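PDB 1IQ6: (R)-specific enoyl-CoA hydratase from Aeromonas punctata, which catalyses the hydration of trans-2-enoyl-CoA of four to six carbons to the (3R)-3-hydroxyacyl-CoA, supplying polyhydroxyalkanoate biosynthesis. Local coordinates for residues L6-R17 against D92-L103; K107-R115 against T126-P134. One frame throughout, in Å; residues are numbered along the deposited sequence.

Near the N terminus, segment 6-17 turns into strand 11-17, the outermost strand of the sheet within this chain. The chain then runs through helices 20-30, 40-44 and 55-68 and strand 76-84 before returning as strand 93-103. Contact 1 closes this long loop by pairing the two strands. The chain turns back into strand 109-117, beside 93-103. Contact 2 closes a much shorter loop, the hairpin of 109-117 and 123-132. The contacts neither nest nor cross: contact 1 is complete before contact 2 opens. They are joined side by side in one antiparallel sheet, with T101 N near T111 O and E97 N near R115 O. L6 also packs on L133, bringing the start of segment 6-17 against the C-terminal tail.

Contact 1. Residues L6-R17 against D92-L103; sequences LEVGQKARLSKR and DEVTAEVEVTAL
R13 and E97 face each other in a non-hydrogen-bonded pair of the antiparallel strands 11-17 and 93-103. From R13, CB rests 3.2 Å from A96 O and 3.8 Å from E97 CG. CG lies between the backbone N and the carbonyl carbon (chi1 65°), and CD passes T95 CG2 at 4.2 Å. A bend at chi3 (66°) then lays the guanidinium over the carboxylate of E97, the two planes stacked 10° apart. E97 OE1 sits over one guanidinium face, 3.3 Å from R13 NH1, so the salt bridge uses charge alone and no N-H points at it. At the edge, in plane, NH1 donates a hydrogen bond to a water, which bonds E97 OE2 only weakly. Next along this face S15 OG and T95 OG1 share a hydrogen bond. The opposite face carries A12, L14, K16, V94, A96 and V98; helix 55-68 packs against L14, V94 and A96, as the central helix does in a hot dog fold. K16 NZ instead bonds E31 and L29 O of the second subunit. At the far end L6 CD2 presses on L103 CD2 at a tight 3.4 Å. Paired backbone amides and carbonyls hold the strands together, between a polar, watered face and a mainly apolar one.

Contact 2. Residues K107-R115 against T126-P134; sequences KPIATLTTR and TGEAVVKLP
P108 and L133 meet at the end of the hairpin formed by strands 109-117 and 123-132. L133 N donates to P108 O at 2.8 Å, and the N-H points straight at the oxygen (179°). The side chain of L133 wraps this carbonyl: CG is 3.3 Å from P108 O, and CD1 lies alongside P108 C and CA. L133 CB also faces P108 CB. P108 is the centre of an inverse gamma turn, closed by I109 N bonding to K107 O. The other branch of L133, CD2, reaches A110 CB at 3.7 Å. A chi1 of -57° sets L133 CG beside its own backbone N, where it meets P108 O, and L6 packs on the leucine too.

From here the antiparallel ladder runs through A110 with V131 and L112 with A129. This hairpin belongs to the sheet of the hot dog fold, and helix 55-68 lies against L112, T114, A129 and V131.

A129 is also heavily buried by the contact. Its N and O both bond to L112, the N at 2.8 Å from L112 O. Its CB meets T114 CG2 at 3.8 Å, and L66 of the helix and Y77 and Q80 of strand 76-84 also pack on it. T114 N bonds to G127 O from above the carbonyl plane. T114 OG1 has its own partner in Q80 NE2. On the opposite face a water bridges T113 OG1 and E128 OE2, lying 2.6 Å from the latter oxygen.

Contact 1. Residues L6-R17 against D92-L103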
loop_
_atom_site.group_PDB
_atom_site.type_symbol
_atom_site.label_atom_id
_atom_site.label_comp_id
_atom_site.label_asym_id
_atom_site.label_seq_id
_atom_site.Cartn_x
_atom_site.Cartn_y
_atom_site.Cartn_z
ATOM N N LEU B 6 -24.338 5.695 4.628
ATOM C CA LEU B 6 -23.150 6.275 4.025
ATOM C C LEU B 6 -23.644 7.294 3.004
ATOM O O LEU B 6 -24.617 7.039 2.291
ATOM C CB LEU B 6 -22.329 5.185 3.334
ATOM C CG LEU B 6 -20.943 5.581 2.826
ATOM C CD1 LEU B 6 -20.084 6.028 3.994
ATOM C CD2 LEU B 6 -20.298 4.398 2.120
ATOM N N GLU B 7 -22.987 8.447 2.942
ATOM C CA GLU B 7 -23.390 9.493 2.012
ATOM C C GLU B 7 -22.207 10.184 1.350
ATOM O O GLU B 7 -21.139 10.340 1.947
ATOM C CB GLU B 7 -24.224 10.559 2.732
ATOM C CG GLU B 7 -25.522 10.059 3.339
ATOM C CD GLU B 7 -26.314 11.174 3.998
ATOM O OE1 GLU B 7 -26.642 12.160 3.304
ATOM O OE2 GLU B 7 -26.610 11.068 5.208
ATOM N N VAL B 8 -22.411 10.595 0.106
ATOM C CA VAL B 8 -21.387 11.306 -0.640
ATOM C C VAL B 8 -21.072 12.574 0.142
ATOM O O VAL B 8 -21.979 13.259 0.621
ATOM C CB VAL B 8 -21.895 11.683 -2.051
ATOM C CG1 VAL B 8 -20.908 12.625 -2.732
ATOM C CG2 VAL B 8 -22.086 10.424 -2.877
ATOM N N GLY B 9 -19.786 12.877 0.283
ATOM C CA GLY B 9 -19.392 14.066 1.012
ATOM C C GLY B 9 -18.911 13.792 2.424
ATOM O O GLY B 9 -18.270 14.646 3.034
ATOM N N GLN B 10 -19.232 12.616 2.960
ATOM C CA GLN B 10 -18.787 12.275 4.307
ATOM C C GLN B 10 -17.275 12.098 4.262
ATOM O O GLN B 10 -16.723 11.626 3.263
ATOM C CB GLN B 10 -19.464 10.996 4.800
ATOM C CG GLN B 10 -20.971 11.154 4.990
ATOM C CD GLN B 10 -21.637 9.894 5.497
ATOM O OE1 GLN B 10 -21.185 8.787 5.217
ATOM N NE2 GLN B 10 -22.736 10.058 6.231
ATOM N N LYS B 11 -16.607 12.489 5.338
ATOM C CA LYS B 11 -15.156 12.397 5.386
ATOM C C LYS B 11 -14.624 11.957 6.738
ATOM O O LYS B 11 -15.328 11.990 7.745
ATOM C CB LYS B 11 -14.541 13.743 5.005
ATOM C CG LYS B 11 -15.017 14.909 5.847
ATOM C CD LYS B 11 -14.439 16.225 5.334
ATOM C CE LYS B 11 -14.974 17.417 6.116
ATOM N NZ LYS B 11 -14.617 17.367 7.560
ATOM N N ALA B 12 -13.366 11.536 6.744
ATOM C CA ALA B 12 -12.707 11.086 7.959
ATOM C C ALA B 12 -11.222 11.332 7.799
ATOM O O ALA B 12 -10.698 11.351 6.684
ATOM C CB ALA B 12 -12.966 9.604 8.188
ATOM N N ARG B 13 -10.535 11.513 8.918
ATOM C CA ARG B 13 -9.106 11.753 8.869
ATOM C C ARG B 13 -8.424 11.288 10.143
ATOM O O ARG B 13 -9.071 11.020 11.152
ATOM C CB ARG B 13 -8.816 13.245 8.657
ATOM C CG ARG B 13 -9.258 14.138 9.813
ATOM C CD ARG B 13 -8.581 15.508 9.765
ATOM N NE ARG B 13 -8.983 16.312 8.614
ATOM C CZ ARG B 13 -8.550 17.548 8.387
ATOM N NH1 ARG B 13 -8.967 18.214 7.318
ATOM N NH2 ARG B 13 -7.694 18.119 9.226
ATOM N N LEU B 14 -7.106 11.167 10.067
ATOM C CA LEU B 14 -6.301 10.787 11.217
ATOM C C LEU B 14 -4.897 11.308 10.951
ATOM O O LEU B 14 -4.533 11.589 9.810
ATOM C CB LEU B 14 -6.290 9.263 11.427
ATOM C CG LEU B 14 -5.682 8.302 10.398
ATOM C CD1 LEU B 14 -4.163 8.426 10.368
ATOM C CD2 LEU B 14 -6.070 6.880 10.778
ATOM N N SER B 15 -4.118 11.467 12.011
ATOM C CA SER B 15 -2.756 11.942 11.867
ATOM C C SER B 15 -1.842 10.932 12.530
ATOM O O SER B 15 -2.242 10.241 13.470
ATOM C CB SER B 15 -2.583 13.316 12.517
ATOM O OG SER B 15 -3.349 14.295 11.833
ATOM N N LYS B 16 -0.617 10.845 12.035
ATOM C CA LYS B 16 0.335 9.904 12.593
ATOM C C LYS B 16 1.761 10.268 12.235
ATOM O O LYS B 16 2.013 10.868 11.197
ATOM C CB LYS B 16 0.030 8.497 12.084
ATOM C CG LYS B 16 0.924 7.441 12.689
ATOM C CD LYS B 16 0.415 6.045 12.402
ATOM C CE LYS B 16 1.267 5.026 13.132
ATOM N NZ LYS B 16 0.701 3.657 13.048
ATOM N N ARG B 17 2.690 9.897 13.110
ATOM C CA ARG B 17 4.105 10.145 12.889
ATOM C C ARG B 17 4.807 8.811 12.681
ATOM O O ARG B 17 4.746 7.932 13.542
ATOM C CB ARG B 17 4.733 10.846 14.100
ATOM C CG ARG B 17 4.420 12.318 14.227
ATOM C CD ARG B 17 5.076 12.904 15.480
ATOM N NE ARG B 17 4.737 14.313 15.658
ATOM C CZ ARG B 17 5.326 15.317 15.017
ATOM N NH1 ARG B 17 4.936 16.564 15.242
ATOM N NH2 ARG B 17 6.318 15.081 14.168
ATOM N N ASP B 92 8.387 13.024 10.876
ATOM C CA ASP B 92 7.393 14.071 10.675
ATOM C C ASP B 92 5.986 13.500 10.696
ATOM O O ASP B 92 5.775 12.322 10.411
ATOM C CB ASP B 92 7.635 14.794 9.347
ATOM C CG ASP B 92 8.847 15.706 9.390
ATOM O OD1 ASP B 92 9.217 16.256 8.333
ATOM O OD2 ASP B 92 9.427 15.879 10.484
ATOM N N GLU B 93 5.025 14.342 11.054
ATOM C CA GLU B 93 3.632 13.921 11.108
ATOM C C GLU B 93 2.961 14.094 9.749
ATOM O O GLU B 93 3.372 14.925 8.942
ATOM C CB GLU B 93 2.886 14.745 12.165
ATOM C CG GLU B 93 1.390 14.492 12.239
ATOM C CD GLU B 93 0.706 15.362 13.280
ATOM O OE1 GLU B 93 0.626 14.945 14.455
ATOM O OE2 GLU B 93 0.260 16.471 12.923
ATOM N N VAL B 94 1.955 13.265 9.493
ATOM C CA VAL B 94 1.170 13.361 8.269
ATOM C C VAL B 94 -0.295 13.252 8.658
ATOM O O VAL B 94 -0.631 12.814 9.761
ATOM C CB VAL B 94 1.465 12.221 7.262
ATOM C CG1 VAL B 94 2.924 12.254 6.857
ATOM C CG2 VAL B 94 1.079 10.874 7.856
ATOM N N THR B 95 -1.165 13.666 7.747
ATOM C CA THR B 95 -2.598 13.578 7.973
ATOM C C THR B 95 -3.190 12.820 6.786
ATOM O O THR B 95 -2.948 13.182 5.634
ATOM C CB THR B 95 -3.242 14.978 8.073
ATOM O OG1 THR B 95 -2.679 15.684 9.190
ATOM C CG2 THR B 95 -4.752 14.860 8.273
ATOM N N ALA B 96 -3.919 11.749 7.079
ATOM C CA ALA B 96 -4.559 10.942 6.045
ATOM C C ALA B 96 -6.018 11.379 6.023
ATOM O O ALA B 96 -6.633 11.545 7.078
ATOM C CB ALA B 96 -4.446 9.461 6.385
ATOM N N GLU B 97 -6.563 11.571 4.825
ATOM C CA GLU B 97 -7.947 12.022 4.681
ATOM C C GLU B 97 -8.679 11.240 3.601
ATOM O O GLU B 97 -8.142 11.033 2.512
ATOM C CB GLU B 97 -7.973 13.515 4.311
ATOM C CG GLU B 97 -7.287 14.421 5.330
ATOM C CD GLU B 97 -7.217 15.885 4.910
ATOM O OE1 GLU B 97 -6.554 16.670 5.626
ATOM O OE2 GLU B 97 -7.817 16.259 3.877
ATOM N N VAL B 98 -9.895 10.793 3.909
ATOM C CA VAL B 98 -10.715 10.086 2.933
ATOM C C VAL B 98 -12.070 10.776 2.875
ATOM O O VAL B 98 -12.529 11.355 3.863
ATOM C CB VAL B 98 -10.921 8.577 3.281
ATOM C CG1 VAL B 98 -9.564 7.880 3.407
ATOM C CG2 VAL B 98 -11.756 8.420 4.547
ATOM N N GLU B 99 -12.690 10.742 1.703
ATOM C CA GLU B 99 -13.997 11.354 1.512
ATOM C C GLU B 99 -14.785 10.555 0.489
ATOM O O GLU B 99 -14.266 10.218 -0.574
ATOM C CB GLU B 99 -13.857 12.800 1.029
ATOM C CG GLU B 99 -15.192 13.414 0.616
ATOM C CD GLU B 99 -15.102 14.888 0.268
ATOM O OE1 GLU B 99 -16.135 15.450 -0.154
ATOM O OE2 GLU B 99 -14.016 15.489 0.417
ATOM N N VAL B 100 -16.039 10.253 0.813
ATOM C CA VAL B 100 -16.888 9.505 -0.108
ATOM C C VAL B 100 -17.248 10.394 -1.293
ATOM O O VAL B 100 -17.766 11.499 -1.112
ATOM C CB VAL B 100 -18.192 9.048 0.571
ATOM C CG1 VAL B 100 -19.053 8.294 -0.430
ATOM C CG2 VAL B 100 -17.875 8.172 1.777
ATOM N N THR B 101 -16.973 9.917 -2.505
ATOM C CA THR B 101 -17.280 10.693 -3.704
ATOM C C THR B 101 -18.367 10.056 -4.558
ATOM O O THR B 101 -18.970 10.723 -5.397
ATOM C CB THR B 101 -16.029 10.892 -4.589
ATOM O OG1 THR B 101 -15.523 9.617 -5.005
ATOM C CG2 THR B 101 -14.957 11.650 -3.824
ATOM N N ALA B 102 -18.618 8.769 -4.350
ATOM C CA ALA B 102 -19.646 8.080 -5.124
ATOM C C ALA B 102 -20.127 6.804 -4.448
ATOM O O ALA B 102 -19.358 6.098 -3.801
ATOM C CB ALA B 102 -19.122 7.764 -6.519
ATOM N N LEU B 103 -21.417 6.523 -4.600
ATOM C CA LEU B 103 -22.024 5.327 -4.033
ATOM C C LEU B 103 -22.843 4.655 -5.126
ATOM O O LEU B 103 -23.885 5.170 -5.532
ATOM C CB LEU B 103 -22.935 5.690 -2.856
ATOM C CG LEU B 103 -22.266 6.242 -1.596
ATOM C CD1 LEU B 103 -23.324 6.681 -0.601
ATOM C CD2 LEU B 103 -21.366 5.176 -0.990
HETATM O O HOH W 1 -10.509 17.934 5.276
HETATM O O HOH W 2 4.271 10.277 9.340
HETATM O O HOH W 3 8.755 17.165 13.068
HETATM O O HOH W 4 2.489 14.285 16.993
#

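Contact 2. Residues K107-R115 against T126-P134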
loop_
_atom_site.group_PDB
_atom_site.type_symbol
_atom_site.label_atom_id
_atom_site.label_comp_id
_atom_site.label_asym_id
_atom_site.label_seq_id
_atom_site.Cartn_x
_atom_site.Cartn_y
_atom_site.Cartn_z
ATOM N N LYS B 107 -24.595 -2.150 -6.989
ATOM C CA LYS B 107 -23.886 -2.967 -6.006
ATOM C C LYS B 107 -23.462 -2.066 -4.848
ATOM O O LYS B 107 -23.240 -0.871 -5.039
ATOM C CB LYS B 107 -22.640 -3.609 -6.626
ATOM C CG LYS B 107 -22.918 -4.544 -7.794
ATOM C CD LYS B 107 -21.683 -5.359 -8.160
ATOM C CE LYS B 107 -20.532 -4.475 -8.606
ATOM N NZ LYS B 107 -19.296 -5.264 -8.870
ATOM N N PRO B 108 -23.348 -2.626 -3.632
ATOM C CA PRO B 108 -22.946 -1.854 -2.451
ATOM C C PRO B 108 -21.453 -1.536 -2.475
ATOM O O PRO B 108 -20.667 -2.104 -1.715
ATOM C CB PRO B 108 -23.328 -2.776 -1.299
ATOM C CG PRO B 108 -23.050 -4.122 -1.870
ATOM C CD PRO B 108 -23.655 -4.020 -3.260
ATOM N N ILE B 109 -21.078 -0.619 -3.357
ATOM C CA ILE B 109 -19.689 -0.213 -3.519
ATOM C C ILE B 109 -19.560 1.300 -3.398
ATOM O O ILE B 109 -20.432 2.044 -3.845
ATOM C CB ILE B 109 -19.157 -0.667 -4.895
ATOM C CG1 ILE B 109 -19.139 -2.199 -4.953
ATOM C CG2 ILE B 109 -17.767 -0.083 -5.152
ATOM C CD1 ILE B 109 -18.684 -2.768 -6.281
ATOM N N ALA B 110 -18.471 1.752 -2.785
ATOM C CA ALA B 110 -18.235 3.174 -2.617
ATOM C C ALA B 110 -16.869 3.551 -3.155
ATOM O O ALA B 110 -15.937 2.745 -3.136
ATOM C CB ALA B 110 -18.317 3.553 -1.137
ATOM N N THR B 111 -16.767 4.770 -3.666
ATOM C CA THR B 111 -15.493 5.278 -4.149
ATOM C C THR B 111 -15.153 6.451 -3.241
ATOM O O THR B 111 -16.023 7.251 -2.893
ATOM C CB THR B 111 -15.576 5.759 -5.609
ATOM O OG1 THR B 111 -15.902 4.649 -6.452
ATOM C CG2 THR B 111 -14.240 6.349 -6.056
ATOM N N LEU B 112 -13.891 6.535 -2.833
ATOM C CA LEU B 112 -13.452 7.613 -1.958
ATOM C C LEU B 112 -12.132 8.207 -2.415
ATOM O O LEU B 112 -11.263 7.493 -2.910
ATOM C CB LEU B 112 -13.271 7.105 -0.520
ATOM C CG LEU B 112 -14.444 6.409 0.180
ATOM C CD1 LEU B 112 -14.381 4.913 -0.103
ATOM C CD2 LEU B 112 -14.389 6.673 1.685
ATOM N N THR B 113 -11.989 9.518 -2.266
ATOM C CA THR B 113 -10.730 10.166 -2.601
ATOM C C THR B 113 -9.879 9.980 -1.346
ATOM O O THR B 113 -10.351 10.186 -0.226
ATOM C CB THR B 113 -10.937 11.655 -2.935
ATOM O OG1 THR B 113 -11.503 11.759 -4.249
ATOM C CG2 THR B 113 -9.621 12.419 -2.895
ATOM N N THR B 114 -8.634 9.565 -1.545
ATOM C CA THR B 114 -7.706 9.287 -0.452
ATOM C C THR B 114 -6.454 10.145 -0.589
ATOM O O THR B 114 -5.744 10.057 -1.589
ATOM C CB THR B 114 -7.323 7.801 -0.477
ATOM O OG1 THR B 114 -6.744 7.482 -1.749
ATOM C CG2 THR B 114 -8.565 6.937 -0.283
ATOM N N ARG B 115 -6.185 10.964 0.424
ATOM C CA ARG B 115 -5.037 11.861 0.396
ATOM C C ARG B 115 -4.199 11.859 1.662
ATOM O O ARG B 115 -4.714 11.672 2.759
ATOM C CB ARG B 115 -5.519 13.292 0.132
ATOM C CG ARG B 115 -6.220 13.418 -1.199
ATOM C CD ARG B 115 -6.745 14.804 -1.498
ATOM N NE ARG B 115 -7.221 14.825 -2.878
ATOM C CZ ARG B 115 -7.989 15.768 -3.410
ATOM N NH1 ARG B 115 -8.355 15.675 -4.681
ATOM N NH2 ARG B 115 -8.400 16.792 -2.679
ATOM N N THR B 126 -1.933 10.987 -3.304
ATOM C CA THR B 126 -3.333 11.163 -3.664
ATOM C C THR B 126 -3.796 9.999 -4.525
ATOM O O THR B 126 -2.994 9.321 -5.161
ATOM C CB THR B 126 -3.568 12.502 -4.402
ATOM O OG1 THR B 126 -4.979 12.708 -4.556
ATOM C CG2 THR B 126 -2.895 12.501 -5.769
ATOM N N GLY B 127 -5.096 9.755 -4.524
ATOM C CA GLY B 127 -5.629 8.663 -5.312
ATOM C C GLY B 127 -7.059 8.393 -4.916
ATOM O O GLY B 127 -7.702 9.233 -4.282
ATOM N N GLU B 128 -7.551 7.216 -5.289
ATOM C CA GLU B 128 -8.920 6.825 -4.986
ATOM C C GLU B 128 -9.021 5.373 -4.549
ATOM O O GLU B 128 -8.330 4.500 -5.079
ATOM C CB GLU B 128 -9.809 7.005 -6.217
ATOM C CG GLU B 128 -10.031 8.423 -6.676
ATOM C CD GLU B 128 -10.853 8.467 -7.950
ATOM O OE1 GLU B 128 -10.355 7.996 -8.992
ATOM O OE2 GLU B 128 -11.999 8.959 -7.907
ATOM N N ALA B 129 -9.894 5.121 -3.584
ATOM C CA ALA B 129 -10.132 3.774 -3.104
ATOM C C ALA B 129 -11.530 3.359 -3.541
ATOM O O ALA B 129 -12.437 4.189 -3.646
ATOM C CB ALA B 129 -10.035 3.724 -1.583
ATOM N N VAL B 130 -11.685 2.075 -3.827
ATOM C CA VAL B 130 -12.976 1.512 -4.197
ATOM C C VAL B 130 -13.169 0.409 -3.165
ATOM O O VAL B 130 -12.321 -0.475 -3.034
ATOM C CB VAL B 130 -12.958 0.901 -5.611
ATOM C CG1 VAL B 130 -14.318 0.279 -5.915
ATOM C CG2 VAL B 130 -12.638 1.978 -6.642
ATOM N N VAL B 131 -14.272 0.464 -2.426
ATOM C CA VAL B 131 -14.515 -0.522 -1.382
ATOM C C VAL B 131 -15.933 -1.071 -1.344
ATOM O O VAL B 131 -16.898 -0.368 -1.647
ATOM C CB VAL B 131 -14.213 0.072 0.015
ATOM C CG1 VAL B 131 -12.787 0.588 0.069
ATOM C CG2 VAL B 131 -15.184 1.192 0.324
ATOM N N LYS B 132 -16.038 -2.340 -0.964
ATOM C CA LYS B 132 -17.326 -3.011 -0.831
ATOM C C LYS B 132 -17.844 -2.633 0.555
ATOM O O LYS B 132 -17.118 -2.736 1.545
ATOM C CB LYS B 132 -17.145 -4.526 -0.935
ATOM C CG LYS B 132 -18.442 -5.320 -0.867
ATOM C CD LYS B 132 -18.180 -6.817 -0.958
ATOM C CE LYS B 132 -17.521 -7.188 -2.276
ATOM N NZ LYS B 132 -17.259 -8.652 -2.373
ATOM N N LEU B 133 -19.094 -2.192 0.621
ATOM C CA LEU B 133 -19.691 -1.762 1.883
ATOM C C LEU B 133 -19.879 -2.874 2.908
ATOM O O LEU B 133 -20.068 -4.036 2.551
ATOM C CB LEU B 133 -21.035 -1.080 1.609
ATOM C CG LEU B 133 -20.977 0.123 0.663
ATOM C CD1 LEU B 133 -22.362 0.736 0.529
ATOM C CD2 LEU B 133 -19.988 1.148 1.196
ATOM N N PRO B 134 -19.829 -2.522 4.204
ATOM C CA PRO B 134 -19.995 -3.469 5.311
ATOM C C PRO B 134 -21.206 -4.378 5.124
ATOM O O PRO B 134 -21.041 -5.611 5.242
ATOM C CB PRO B 134 -20.141 -2.555 6.522
ATOM C CG PRO B 134 -19.245 -1.413 6.170
ATOM C CD PRO B 134 -19.598 -1.160 4.718
ATOM O OXT PRO B 134 -22.307 -3.845 4.867
HETATM O O HOH W 5 -12.985 9.610 -5.613
HETATM O O HOH W 6 -5.671 14.436 -6.406
#